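Local coordinates for octenoyl-CoA reductase/carboxylase (Streptomyces sp., PDB 4A0S), which catalyses the reductive carboxylation of 2-octenoyl-CoA with NADPH as cofactor, supplying an unusual extender unit for cinnabaramide polyketide biosynthesis, at residues 146-151 with 158-163; 94-97 with 102-105; 279-282 with 286-289. All coordinates share one frame; numbering follows the deposited sequence.

Overall arrangement
Along the chain the order is contact 2, contact 1, contact 3, each closing before the next opens. Contacts 1 and 2 lie in the GroES-like region, with centres about 15 Å apart, and touch where R162 CD packs 3.3 Å from N96 ND2. Contact 3 belongs to the zinc-binding dehydrogenase family region, at the start of helix 285-303; its centre is about 38 Å from that of contact 1 and about 42 Å from that of contact 2. In the tetramer the contact 3 region of the third subunit meets the contact 1 and 2 region of this chain: one octanoyl-CoA lies beside Q95, Q161 and A163 here and bonds to R286 of the third subunit, while R286 of this chain holds a second octanoyl-CoA. The acyl-CoA pocket is therefore built between subunits.

Contact 1: residues 146-151 with 158-163; sequences EQEPAT and GTEQRA. With CO8 (octanoyl-coenzyme A), chain E.
The carboxylate of E148 grips the top of a type I turn, G158 to Q161, with both oxygens. OE1 takes the backbone N of T159 at 2.8 Å on its syn lone pair, and OE2 takes the backbone N of E160, also at 2.8 Å, on the syn side but 33° out of the carboxylate plane. A third donor comes from above that plane: T159 OG1 bonds to E148 OE1 at 3.0 Å. The hydroxyl gets there because it lies between the backbone N and the carbonyl carbon of T159 (chi1 65°), next to the N-H that bonds to the same oxygen. With three donors round a buried carboxylate, E148 probably stays ionised. Fit is close at the start of the turn too, where E148 OE2 sits 3.2 Å from G158 CA and A150 CB packs 3.8 Å from that same CA. Past the turn, R162 holds E160 OE1 end-on with NH1 and NH2, NH1 at 2.8 Å. Q161 turns instead toward the acyl tail, its NE2 3.5 Å from C8' of the octanoyl-CoA, while its OE1 bonds to R328 of the third subunit. The loop that follows strand 142-143 thus braces the turn leading into strand 162-163, which pairs antiparallel with strand 142-143 through backbone bonds of R162 with H143.

Contact 2: residues 94-97 with 102-105; sequences KQNA and WATR. With CO8 (octanoyl-coenzyme A), chain E.
A103 turns its methyl group onto the end of helix 89-97, where two oxygens of N96 receive it: CB lies 3.3 Å from N96 O and 3.4 Å from N96 OD1. The N96 side chain has CG opposite its backbone N (chi1 -175°), which brings OD1 up to A103 CB while ND2, at the other corner of the amide, bonds to the carbonyl of E167. Its neighbour A97 meets the second segment with its CA and its methyl. A97 CA gives a CH...O contact to A103 O at 3.4 Å, and A97 CB rests 3.7 Å from T104 CA. The CB of T104 is directed away from the helix, yet CG2 lies 3.6 Å from A97 O. No hydrogen bond crosses between the segments. Within 102-105, R105 folds back so that NE bonds to W102 O at 2.7 Å, nearly straight (166°), with the oxygen in the guanidinium plane. W102 brings CE3 over one face of that guanidinium, off toward its rim, and the R105 NH2 group also forms a salt bridge with E64. On the far flank of the helix, Q95 NE2 lies 3.1 Å from phosphate oxygen O2A of the octanoyl-CoA. The arrangement is a helix end meeting the 3-10 turn that follows it, within the GroES-like domain, on a helix whose H91 hydrogen-bonds to the acyl-CoA.

Contact 3: residues 279-282 with 286-289; sequences DDIA and RRVV. With CO8 (octanoyl-coenzyme A), chain L.
I281 makes the tight half of this contact with V288 and R287. Its CG1 lies 4.0 Å from V288 CG2; the same methyl is modelled 3.0 Å from I281 O, a strained approach that is doubtful in detail. I281 sends CG1 opposite its backbone N (chi1 -163°), which lays that carbon over the centre of the R287 guanidinium, 3.6 Å above the plane; the I281 and R287 side chains cross at about a right angle. R287 was deposited in two conformers, and what is said of its outer end applies to one of them.

The solvent side is less certain. D280 OD1 and R287 NH2 form a salt bridge at the guanidinium edge, but the modelled 2.3 Å between them is too short to be trusted in detail. A water accepts from R287 NE at 2.6 Å and gives only a weak bond to D280 OD1; T278 OG1 also takes a bond from R287 NH2. Putting an alanine in place of I281 would probably open a gap beside V288 CG2 and leave the R287 guanidinium without its apolar floor, less firmly fixed in rotation. One residue earlier, the CB of R286 leaves the helix away from the loop, and its guanidinium bonds through NH2 to O7A of the octanoyl-CoA 3'-phosphate at 3.1 Å, with R293 close by.

The loop after helix 272-275 thus folds against the first turn of helix 285-303, while helix 316-325 packs on it through V317 against D279 and I281 and through I324 against V288.

Contact 1: residues 146-151 with 158-163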
loop_
_atom_site.group_PDB
_atom_site.type_symbol
_atom_site.label_atom_id
_atom_site.label_comp_id
_atom_site.label_asym_id
_atom_site.label_seq_id
_atom_site.Cartn_x
_atom_site.Cartn_y
_atom_site.Cartn_z
ATOM N N GLU A 146 -4.215 -10.406 -21.988
ATOM C CA GLU A 146 -4.883 -9.171 -21.597
ATOM C C GLU A 146 -6.387 -9.354 -21.359
ATOM O O GLU A 146 -7.075 -8.434 -20.886
ATOM C CB GLU A 146 -4.617 -8.095 -22.642
ATOM C CG GLU A 146 -3.141 -7.747 -22.819
ATOM C CD GLU A 146 -2.396 -8.737 -23.694
ATOM O OE1 GLU A 146 -2.970 -9.778 -24.070
ATOM O OE2 GLU A 146 -1.223 -8.475 -24.010
ATOM N N GLN A 147 -6.887 -10.552 -21.653
ATOM C CA GLN A 147 -8.285 -10.925 -21.416
ATOM C C GLN A 147 -8.526 -11.412 -20.012
ATOM O O GLN A 147 -9.644 -11.351 -19.494
ATOM C CB GLN A 147 -8.692 -12.060 -22.339
ATOM C CG GLN A 147 -9.431 -11.619 -23.531
ATOM C CD GLN A 147 -9.937 -12.791 -24.320
ATOM O OE1 GLN A 147 -9.463 -13.040 -25.418
ATOM N NE2 GLN A 147 -10.876 -13.544 -23.747
ATOM N N GLU A 148 -7.472 -11.919 -19.396
ATOM C CA GLU A 148 -7.515 -12.400 -18.019
ATOM C C GLU A 148 -7.716 -11.193 -17.132
ATOM O O GLU A 148 -6.980 -10.235 -17.251
ATOM C CB GLU A 148 -6.173 -12.962 -17.595
ATOM C CG GLU A 148 -5.848 -14.259 -18.143
ATOM C CD GLU A 148 -4.765 -14.877 -17.333
ATOM O OE1 GLU A 148 -5.095 -15.480 -16.293
ATOM O OE2 GLU A 148 -3.590 -14.714 -17.713
ATOM N N PRO A 149 -8.683 -11.258 -16.213
ATOM C CA PRO A 149 -8.871 -10.164 -15.261
ATOM C C PRO A 149 -7.599 -9.790 -14.509
ATOM O O PRO A 149 -7.313 -8.597 -14.366
ATOM C CB PRO A 149 -9.956 -10.710 -14.335
ATOM C CG PRO A 149 -10.809 -11.524 -15.293
ATOM C CD PRO A 149 -9.787 -12.231 -16.164
ATOM N N ALA A 150 -6.828 -10.789 -14.072
ATOM C CA ALA A 150 -5.666 -10.543 -13.211
ATOM C C ALA A 150 -4.703 -9.579 -13.886
ATOM O O ALA A 150 -4.106 -8.725 -13.234
ATOM C CB ALA A 150 -4.970 -11.849 -12.854
ATOM N N THR A 151 -4.604 -9.689 -15.210
ATOM C CA THR A 151 -3.720 -8.843 -16.004
ATOM C C THR A 151 -4.015 -7.360 -15.798
ATOM O O THR A 151 -3.115 -6.540 -15.819
ATOM C CB THR A 151 -3.848 -9.145 -17.504
ATOM O OG1 THR A 151 -3.528 -10.517 -17.727
ATOM C CG2 THR A 151 -2.897 -8.246 -18.329
ATOM N N GLY A 158 -1.417 -12.618 -14.343
ATOM C CA GLY A 158 -2.360 -13.501 -15.018
ATOM C C GLY A 158 -1.790 -14.894 -15.044
ATOM O O GLY A 158 -0.588 -15.064 -15.102
ATOM N N THR A 159 -2.649 -15.906 -15.005
ATOM C CA THR A 159 -2.142 -17.278 -15.009
ATOM C C THR A 159 -1.526 -17.620 -16.366
ATOM O O THR A 159 -0.780 -18.580 -16.481
ATOM C CB THR A 159 -3.235 -18.291 -14.652
ATOM O OG1 THR A 159 -4.233 -18.289 -15.665
ATOM C CG2 THR A 159 -3.889 -17.915 -13.359
ATOM N N GLU A 160 -1.789 -16.798 -17.375
ATOM C CA GLU A 160 -1.221 -17.019 -18.701
ATOM C C GLU A 160 0.023 -16.160 -18.916
ATOM O O GLU A 160 0.524 -16.044 -20.028
ATOM C CB GLU A 160 -2.264 -16.752 -19.799
ATOM C CG GLU A 160 -3.511 -17.661 -19.740
ATOM C CD GLU A 160 -3.186 -19.134 -19.879
ATOM O OE1 GLU A 160 -2.066 -19.470 -20.320
ATOM O OE2 GLU A 160 -4.056 -19.963 -19.530
ATOM N N GLN A 161 0.510 -15.543 -17.847
ATOM C CA GLN A 161 1.696 -14.729 -17.973
ATOM C C GLN A 161 2.849 -15.645 -18.324
ATOM O O GLN A 161 3.064 -16.649 -17.662
ATOM C CB GLN A 161 2.010 -13.965 -16.690
ATOM C CG GLN A 161 3.350 -13.250 -16.723
ATOM C CD GLN A 161 4.521 -14.163 -16.354
ATOM O OE1 GLN A 161 4.529 -14.796 -15.286
ATOM N NE2 GLN A 161 5.516 -14.222 -17.230
ATOM N N ARG A 162 3.551 -15.293 -19.383
ATOM C CA ARG A 162 4.722 -16.028 -19.828
ATOM C C ARG A 162 5.888 -15.099 -20.106
ATOM O O ARG A 162 5.705 -13.891 -20.251
ATOM C CB ARG A 162 4.387 -16.868 -21.052
ATOM C CG ARG A 162 3.491 -18.038 -20.708
ATOM C CD ARG A 162 3.232 -18.951 -21.931
ATOM N NE ARG A 162 2.457 -20.098 -21.485
ATOM C CZ ARG A 162 1.156 -20.068 -21.222
ATOM N NH1 ARG A 162 0.459 -18.948 -21.398
ATOM N NH2 ARG A 162 0.544 -21.168 -20.787
ATOM N N ALA A 163 7.082 -15.681 -20.119
ATOM C CA ALA A 163 8.306 -14.988 -20.477
ATOM C C ALA A 163 8.592 -15.295 -21.931
ATOM O O ALA A 163 8.863 -16.438 -22.313
ATOM C CB ALA A 163 9.469 -15.439 -19.604
HETATM N N1A CO8 E . 11.512 -33.174 -19.113
HETATM C C2A CO8 E . 10.255 -32.973 -19.510
HETATM N N3A CO8 E . 9.330 -32.524 -18.668
HETATM C C4A CO8 E . 9.665 -32.263 -17.385
HETATM C C5A CO8 E . 10.964 -32.455 -16.931
HETATM C C6A CO8 E . 11.907 -32.929 -17.840
HETATM N N6A CO8 E . 13.172 -33.122 -17.454
HETATM N N7A CO8 E . 11.006 -32.114 -15.643
HETATM C C8A CO8 E . 9.778 -31.725 -15.292
HETATM N N9A CO8 E . 8.961 -31.817 -16.354
HETATM C C1B CO8 E . 7.511 -31.496 -16.441
HETATM C C2B CO8 E . 6.660 -32.590 -15.787
HETATM O O2B CO8 E . 5.460 -32.810 -16.562
HETATM C C3B CO8 E . 6.335 -31.946 -14.442
HETATM O O3B CO8 E . 5.126 -32.469 -13.912
HETATM P P3B CO8 E . 5.291 -33.562 -12.730
HETATM O O7A CO8 E . 4.409 -34.855 -13.183
HETATM O O8A CO8 E . 6.821 -34.171 -12.744
HETATM O O9A CO8 E . 4.946 -33.006 -11.406
HETATM C C4B CO8 E . 6.186 -30.469 -14.789
HETATM O O4B CO8 E . 7.214 -30.234 -15.761
HETATM C C5B CO8 E . 6.579 -29.559 -13.618
HETATM O O5B CO8 E . 6.546 -28.183 -14.050
HETATM P P1A CO8 E . 5.101 -27.442 -14.291
HETATM O O1A CO8 E . 5.463 -25.895 -14.764
HETATM O O2A CO8 E . 4.238 -28.087 -15.331
HETATM O O3A CO8 E . 4.315 -27.510 -12.847
HETATM P P2A CO8 E . 4.337 -26.438 -11.605
HETATM O O4A CO8 E . 4.303 -27.297 -10.260
HETATM O O5A CO8 E . 3.237 -25.418 -11.652
HETATM O O6A CO8 E . 5.812 -25.736 -11.618
HETATM C CBP CO8 E . 7.436 -23.891 -11.540
HETATM C CCP CO8 E . 5.966 -24.329 -11.341
HETATM C CDP CO8 E . 8.232 -24.517 -10.382
HETATM C CEP CO8 E . 7.483 -22.368 -11.401
HETATM C CAP CO8 E . 7.948 -24.365 -12.942
HETATM O OAP CO8 E . 7.055 -23.995 -14.041
HETATM C C9P CO8 E . 9.410 -23.946 -13.263
HETATM O O9P CO8 E . 10.343 -24.538 -12.707
HETATM N N8P CO8 E . 9.578 -22.965 -14.179
HETATM C C7P CO8 E . 10.927 -22.528 -14.648
HETATM C C6P CO8 E . 11.450 -21.205 -14.021
HETATM C C5P CO8 E . 12.954 -21.370 -13.695
HETATM O O5P CO8 E . 13.314 -22.217 -12.882
HETATM N N4P CO8 E . 13.880 -20.714 -14.391
HETATM C C3P CO8 E . 13.759 -19.561 -15.276
HETATM C C2P CO8 E . 14.468 -18.477 -14.452
HETATM S S1P CO8 E . 13.370 -17.051 -14.110
HETATM C "C1'" CO8 E . 14.022 -15.958 -15.282
HETATM O "O1'" CO8 E . 15.201 -16.010 -15.675
HETATM C "C2'" CO8 E . 13.102 -15.048 -15.757
HETATM C "C3'" CO8 E . 13.411 -14.077 -16.681
HETATM C "C4'" CO8 E . 12.418 -13.172 -17.075
HETATM C "C5'" CO8 E . 10.987 -13.567 -16.749
HETATM C "C6'" CO8 E . 10.112 -12.494 -17.435
HETATM C "C7'" CO8 E . 8.691 -12.639 -16.970
HETATM C "C8'" CO8 E . 7.836 -11.655 -17.774
#

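Contact 2: residues 94-97 with 102-105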
loop_
_atom_site.group_PDB
_atom_site.type_symbol
_atom_site.label_atom_id
_atom_site.label_comp_id
_atom_site.label_asym_id
_atom_site.label_seq_id
_atom_site.Cartn_x
_atom_site.Cartn_y
_atom_site.Cartn_z
ATOM N N LYS A 94 4.505 -26.496 -24.747
ATOM C CA LYS A 94 3.362 -27.382 -24.860
ATOM C C LYS A 94 2.215 -26.936 -23.961
ATOM O O LYS A 94 1.056 -26.999 -24.356
ATOM C CB LYS A 94 3.778 -28.822 -24.568
ATOM C CG LYS A 94 4.618 -29.422 -25.683
ATOM C CD LYS A 94 4.902 -30.904 -25.482
ATOM C CE LYS A 94 5.279 -31.562 -26.823
ATOM N NZ LYS A 94 4.199 -31.511 -27.874
ATOM N N GLN A 95 2.544 -26.480 -22.758
ATOM C CA GLN A 95 1.549 -25.944 -21.841
ATOM C C GLN A 95 0.909 -24.711 -22.474
ATOM O O GLN A 95 -0.299 -24.536 -22.432
ATOM C CB GLN A 95 2.194 -25.528 -20.517
ATOM C CG GLN A 95 2.547 -26.668 -19.562
ATOM C CD GLN A 95 3.001 -26.154 -18.199
ATOM O OE1 GLN A 95 4.027 -25.462 -18.087
ATOM N NE2 GLN A 95 2.234 -26.485 -17.152
ATOM N N ASN A 96 1.758 -23.847 -23.017
ATOM C CA ASN A 96 1.331 -22.659 -23.723
ATOM C C ASN A 96 0.340 -23.071 -24.823
ATOM O O ASN A 96 -0.806 -22.611 -24.843
ATOM C CB ASN A 96 2.573 -21.972 -24.301
ATOM C CG ASN A 96 2.278 -20.642 -24.975
ATOM O OD1 ASN A 96 1.136 -20.344 -25.359
ATOM N ND2 ASN A 96 3.328 -19.833 -25.137
ATOM N N ALA A 97 0.769 -23.992 -25.687
ATOM C CA ALA A 97 -0.046 -24.458 -26.813
ATOM C C ALA A 97 -1.358 -25.133 -26.420
ATOM O O ALA A 97 -2.287 -25.200 -27.231
ATOM C CB ALA A 97 0.758 -25.377 -27.683
ATOM N N TRP A 102 -4.484 -19.340 -31.160
ATOM C CA TRP A 102 -3.197 -18.817 -31.582
ATOM C C TRP A 102 -2.037 -19.389 -30.803
ATOM O O TRP A 102 -0.919 -19.423 -31.313
ATOM C CB TRP A 102 -3.201 -17.304 -31.501
ATOM C CG TRP A 102 -4.037 -16.708 -32.572
ATOM C CD1 TRP A 102 -5.289 -16.181 -32.441
ATOM C CD2 TRP A 102 -3.687 -16.594 -33.961
ATOM N NE1 TRP A 102 -5.740 -15.730 -33.672
ATOM C CE2 TRP A 102 -4.778 -15.978 -34.619
ATOM C CE3 TRP A 102 -2.559 -16.956 -34.713
ATOM C CZ2 TRP A 102 -4.770 -15.705 -35.995
ATOM C CZ3 TRP A 102 -2.546 -16.676 -36.080
ATOM C CH2 TRP A 102 -3.656 -16.064 -36.705
ATOM N N ALA A 103 -2.297 -19.858 -29.583
ATOM C CA ALA A 103 -1.209 -20.369 -28.742
ATOM C C ALA A 103 -0.552 -21.619 -29.309
ATOM O O ALA A 103 0.606 -21.884 -29.005
ATOM C CB ALA A 103 -1.678 -20.617 -27.315
ATOM N N THR A 104 -1.270 -22.378 -30.139
ATOM C CA THR A 104 -0.726 -23.678 -30.563
ATOM C C THR A 104 0.557 -23.494 -31.371
ATOM O O THR A 104 1.385 -24.377 -31.408
ATOM C CB THR A 104 -1.724 -24.580 -31.359
ATOM O OG1 THR A 104 -1.819 -24.117 -32.704
ATOM C CG2 THR A 104 -3.092 -24.599 -30.722
ATOM N N ARG A 105 0.718 -22.331 -31.995
ATOM C CA ARG A 105 1.927 -22.040 -32.769
ATOM C C ARG A 105 3.201 -22.206 -31.966
ATOM O O ARG A 105 4.233 -22.567 -32.523
ATOM C CB ARG A 105 1.898 -20.629 -33.344
ATOM C CG ARG A 105 0.825 -20.374 -34.409
ATOM C CD ARG A 105 0.709 -18.867 -34.565
ATOM N NE ARG A 105 0.542 -18.260 -33.237
ATOM C CZ ARG A 105 0.936 -17.044 -32.886
ATOM N NH1 ARG A 105 1.535 -16.239 -33.758
ATOM N NH2 ARG A 105 0.715 -16.635 -31.651
HETATM N N1A CO8 E . 11.512 -33.174 -19.113
HETATM C C2A CO8 E . 10.255 -32.973 -19.510
HETATM N N3A CO8 E . 9.330 -32.524 -18.668
HETATM C C4A CO8 E . 9.665 -32.263 -17.385
HETATM C C5A CO8 E . 10.964 -32.455 -16.931
HETATM C C6A CO8 E . 11.907 -32.929 -17.840
HETATM N N6A CO8 E . 13.172 -33.122 -17.454
HETATM N N7A CO8 E . 11.006 -32.114 -15.643
HETATM C C8A CO8 E . 9.778 -31.725 -15.292
HETATM N N9A CO8 E . 8.961 -31.817 -16.354
HETATM C C1B CO8 E . 7.511 -31.496 -16.441
HETATM C C2B CO8 E . 6.660 -32.590 -15.787
HETATM O O2B CO8 E . 5.460 -32.810 -16.562
HETATM C C3B CO8 E . 6.335 -31.946 -14.442
HETATM O O3B CO8 E . 5.126 -32.469 -13.912
HETATM P P3B CO8 E . 5.291 -33.562 -12.730
HETATM O O7A CO8 E . 4.409 -34.855 -13.183
HETATM O O8A CO8 E . 6.821 -34.171 -12.744
HETATM O O9A CO8 E . 4.946 -33.006 -11.406
HETATM C C4B CO8 E . 6.186 -30.469 -14.789
HETATM O O4B CO8 E . 7.214 -30.234 -15.761
HETATM C C5B CO8 E . 6.579 -29.559 -13.618
HETATM O O5B CO8 E . 6.546 -28.183 -14.050
HETATM P P1A CO8 E . 5.101 -27.442 -14.291
HETATM O O1A CO8 E . 5.463 -25.895 -14.764
HETATM O O2A CO8 E . 4.238 -28.087 -15.331
HETATM O O3A CO8 E . 4.315 -27.510 -12.847
HETATM P P2A CO8 E . 4.337 -26.438 -11.605
HETATM O O4A CO8 E . 4.303 -27.297 -10.260
HETATM O O5A CO8 E . 3.237 -25.418 -11.652
HETATM O O6A CO8 E . 5.812 -25.736 -11.618
HETATM C CBP CO8 E . 7.436 -23.891 -11.540
HETATM C CCP CO8 E . 5.966 -24.329 -11.341
HETATM C CDP CO8 E . 8.232 -24.517 -10.382
HETATM C CEP CO8 E . 7.483 -22.368 -11.401
HETATM C CAP CO8 E . 7.948 -24.365 -12.942
HETATM O OAP CO8 E . 7.055 -23.995 -14.041
HETATM C C9P CO8 E . 9.410 -23.946 -13.263
HETATM O O9P CO8 E . 10.343 -24.538 -12.707
HETATM N N8P CO8 E . 9.578 -22.965 -14.179
HETATM C C7P CO8 E . 10.927 -22.528 -14.648
HETATM C C6P CO8 E . 11.450 -21.205 -14.021
HETATM C C5P CO8 E . 12.954 -21.370 -13.695
HETATM O O5P CO8 E . 13.314 -22.217 -12.882
HETATM N N4P CO8 E . 13.880 -20.714 -14.391
HETATM C C3P CO8 E . 13.759 -19.561 -15.276
HETATM C C2P CO8 E . 14.468 -18.477 -14.452
HETATM S S1P CO8 E . 13.370 -17.051 -14.110
HETATM C "C1'" CO8 E . 14.022 -15.958 -15.282
HETATM O "O1'" CO8 E . 15.201 -16.010 -15.675
HETATM C "C2'" CO8 E . 13.102 -15.048 -15.757
HETATM C "C3'" CO8 E . 13.411 -14.077 -16.681
HETATM C "C4'" CO8 E . 12.418 -13.172 -17.075
HETATM C "C5'" CO8 E . 10.987 -13.567 -16.749
HETATM C "C6'" CO8 E . 10.112 -12.494 -17.435
HETATM C "C7'" CO8 E . 8.691 -12.639 -16.970
HETATM C "C8'" CO8 E . 7.836 -11.655 -17.774
#

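Contact 3: residues 279-282 with 286-289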
loop_
_atom_site.group_PDB
_atom_site.type_symbol
_atom_site.label_atom_id
_atom_site.label_comp_id
_atom_site.label_asym_id
_atom_site.label_seq_id
_atom_site.Cartn_x
_atom_site.Cartn_y
_atom_site.Cartn_z
ATOM N N ASP A 279 29.317 -22.229 -1.358
ATOM C CA ASP A 279 27.994 -22.730 -1.755
ATOM C C ASP A 279 27.322 -23.672 -0.777
ATOM O O ASP A 279 26.121 -23.933 -0.881
ATOM C CB ASP A 279 28.057 -23.391 -3.128
ATOM C CG ASP A 279 28.230 -22.390 -4.222
ATOM O OD1 ASP A 279 28.192 -21.183 -3.900
ATOM O OD2 ASP A 279 28.422 -22.799 -5.390
ATOM N N ASP A 280 28.103 -24.182 0.165
ATOM C CA ASP A 280 27.615 -25.146 1.121
ATOM C C ASP A 280 27.098 -24.427 2.352
ATOM O O ASP A 280 26.535 -25.053 3.252
ATOM C CB ASP A 280 28.735 -26.115 1.496
ATOM C CG ASP A 280 29.960 -25.404 2.032
ATOM O OD1 ASP A 280 29.848 -24.772 3.096
ATOM O OD2 ASP A 280 31.034 -25.479 1.401
ATOM N N ILE A 281 27.276 -23.106 2.388
ATOM C CA ILE A 281 26.846 -22.331 3.550
ATOM C C ILE A 281 25.366 -22.574 3.885
ATOM O O ILE A 281 24.986 -22.593 5.064
ATOM C CB ILE A 281 27.140 -20.828 3.382
ATOM C CG1 ILE A 281 27.085 -20.127 4.742
ATOM C CG2 ILE A 281 26.184 -20.187 2.348
ATOM C CD1 ILE A 281 27.520 -18.689 4.689
ATOM N N ALA A 282 24.562 -22.804 2.846
ATOM C CA ALA A 282 23.107 -22.936 2.966
ATOM C C ALA A 282 22.674 -24.122 3.830
ATOM O O ALA A 282 21.606 -24.085 4.446
ATOM C CB ALA A 282 22.489 -23.046 1.586
ATOM N N ARG A 286 23.859 -22.524 11.479
ATOM C CA ARG A 286 24.722 -21.762 12.371
ATOM C C ARG A 286 25.602 -20.776 11.617
ATOM O O ARG A 286 25.651 -19.589 11.955
ATOM C CB ARG A 286 25.602 -22.693 13.212
ATOM C CG ARG A 286 26.479 -21.947 14.216
ATOM C CD ARG A 286 25.675 -20.827 14.874
ATOM N NE ARG A 286 26.330 -20.246 16.040
ATOM C CZ ARG A 286 25.739 -19.390 16.870
ATOM N NH1 ARG A 286 24.476 -19.025 16.663
ATOM N NH2 ARG A 286 26.404 -18.904 17.912
ATOM N N ARG A 287 26.303 -21.289 10.609
ATOM C CA ARG A 287 27.178 -20.509 9.804
ATOM C C ARG A 287 26.402 -19.456 9.023
ATOM O O ARG A 287 26.877 -18.331 8.909
ATOM C CB ARG A 287 27.957 -21.387 8.818
ATOM C CG ARG A 287 28.950 -20.612 7.962
ATOM C CD ARG A 287 30.168 -21.441 7.636
ATOM N NE ARG A 287 29.973 -22.280 6.458
ATOM C CZ ARG A 287 30.265 -21.912 5.213
ATOM N NH1 ARG A 287 30.761 -20.708 4.957
ATOM N NH2 ARG A 287 30.055 -22.753 4.216
ATOM N N VAL A 288 25.154 -19.771 8.650
ATOM C CA VAL A 288 24.313 -18.773 7.991
ATOM C C VAL A 288 24.030 -17.636 8.966
ATOM O O VAL A 288 24.132 -16.470 8.594
ATOM C CB VAL A 288 23.010 -19.365 7.383
ATOM C CG1 VAL A 288 22.102 -18.262 6.860
ATOM C CG2 VAL A 288 23.340 -20.317 6.250
ATOM N N VAL A 289 23.723 -17.970 10.220
ATOM C CA VAL A 289 23.454 -16.936 11.226
ATOM C C VAL A 289 24.701 -16.102 11.493
ATOM O O VAL A 289 24.654 -14.869 11.406
ATOM C CB VAL A 289 22.867 -17.518 12.542
ATOM C CG1 VAL A 289 22.816 -16.457 13.632
ATOM C CG2 VAL A 289 21.465 -18.073 12.293
HETATM N N1A CO8 L . 21.636 -20.405 27.909
HETATM C C2A CO8 L . 22.045 -19.144 28.014
HETATM N N3A CO8 L . 22.142 -18.353 26.949
HETATM C C4A CO8 L . 21.826 -18.815 25.722
HETATM C C5A CO8 L . 21.396 -20.129 25.577
HETATM C C6A CO8 L . 21.305 -20.932 26.714
HETATM N N6A CO8 L . 20.894 -22.197 26.627
HETATM N N7A CO8 L . 21.151 -20.333 24.285
HETATM C C8A CO8 L . 21.415 -19.197 23.640
HETATM N N9A CO8 L . 21.836 -18.266 24.509
HETATM C C1B CO8 L . 22.216 -16.844 24.176
HETATM C C2B CO8 L . 23.529 -16.652 23.402
HETATM O O2B CO8 L . 24.221 -15.504 23.917
HETATM C C3B CO8 L . 23.061 -16.401 21.966
HETATM O O3B CO8 L . 23.945 -15.501 21.289
HETATM P P3B CO8 L . 24.760 -15.979 19.975
HETATM O O7A CO8 L . 25.568 -17.304 20.447
HETATM O O8A CO8 L . 23.646 -16.472 18.908
HETATM O O9A CO8 L . 25.627 -14.894 19.455
HETATM C C4B CO8 L . 21.740 -15.683 22.170
HETATM O O4B CO8 L . 21.140 -16.342 23.313
HETATM C C5B CO8 L . 20.879 -15.792 20.887
HETATM O O5B CO8 L . 19.718 -14.925 20.936
HETATM P P1A CO8 L . 19.804 -13.319 20.605
HETATM O O1A CO8 L . 18.259 -12.797 20.579
HETATM O O2A CO8 L . 20.645 -12.572 21.579
HETATM O O3A CO8 L . 20.407 -13.143 19.088
HETATM P P2A CO8 L . 19.524 -12.713 17.776
HETATM O O4A CO8 L . 20.470 -13.105 16.534
HETATM O O5A CO8 L . 19.065 -11.288 17.719
HETATM O O6A CO8 L . 18.291 -13.754 17.689
HETATM C CBP CO8 L . 15.973 -14.472 17.500
HETATM C CCP CO8 L . 16.971 -13.325 17.323
HETATM C CDP CO8 L . 16.386 -15.598 16.540
HETATM C CEP CO8 L . 14.579 -13.939 17.131
HETATM C CAP CO8 L . 16.042 -14.949 18.981
HETATM O OAP CO8 L . 15.913 -13.824 19.873
HETATM C C9P CO8 L . 14.927 -15.942 19.323
HETATM O O9P CO8 L . 14.939 -17.104 18.898
HETATM N N8P CO8 L . 13.980 -15.407 20.093
HETATM C C7P CO8 L . 12.782 -16.124 20.516
HETATM C C6P CO8 L . 11.868 -16.272 19.297
HETATM C C5P CO8 L . 11.028 -17.535 19.468
HETATM O O5P CO8 L . 11.456 -18.637 19.121
HETATM N N4P CO8 L . 9.846 -17.351 20.053
HETATM C C3P CO8 L . 9.356 -16.028 20.472
HETATM C C2P CO8 L . 7.878 -16.158 20.788
HETATM S S1P CO8 L . 6.816 -16.114 19.286
HETATM C "C1'" CO8 L . 5.356 -15.822 20.150
HETATM O "O1'" CO8 L . 4.771 -16.774 20.677
HETATM C "C2'" CO8 L . 4.931 -14.501 20.270
HETATM C "C3'" CO8 L . 3.766 -14.163 20.951
HETATM C "C4'" CO8 L . 3.286 -12.848 21.035
HETATM C "C5'" CO8 L . 4.201 -11.755 20.474
HETATM C "C6'" CO8 L . 3.692 -10.364 20.895
HETATM C "C7'" CO8 L . 4.797 -9.365 20.597
HETATM C "C8'" CO8 L . 4.312 -7.958 20.896
HETATM O O HOH W 1 29.452 -24.809 6.550
#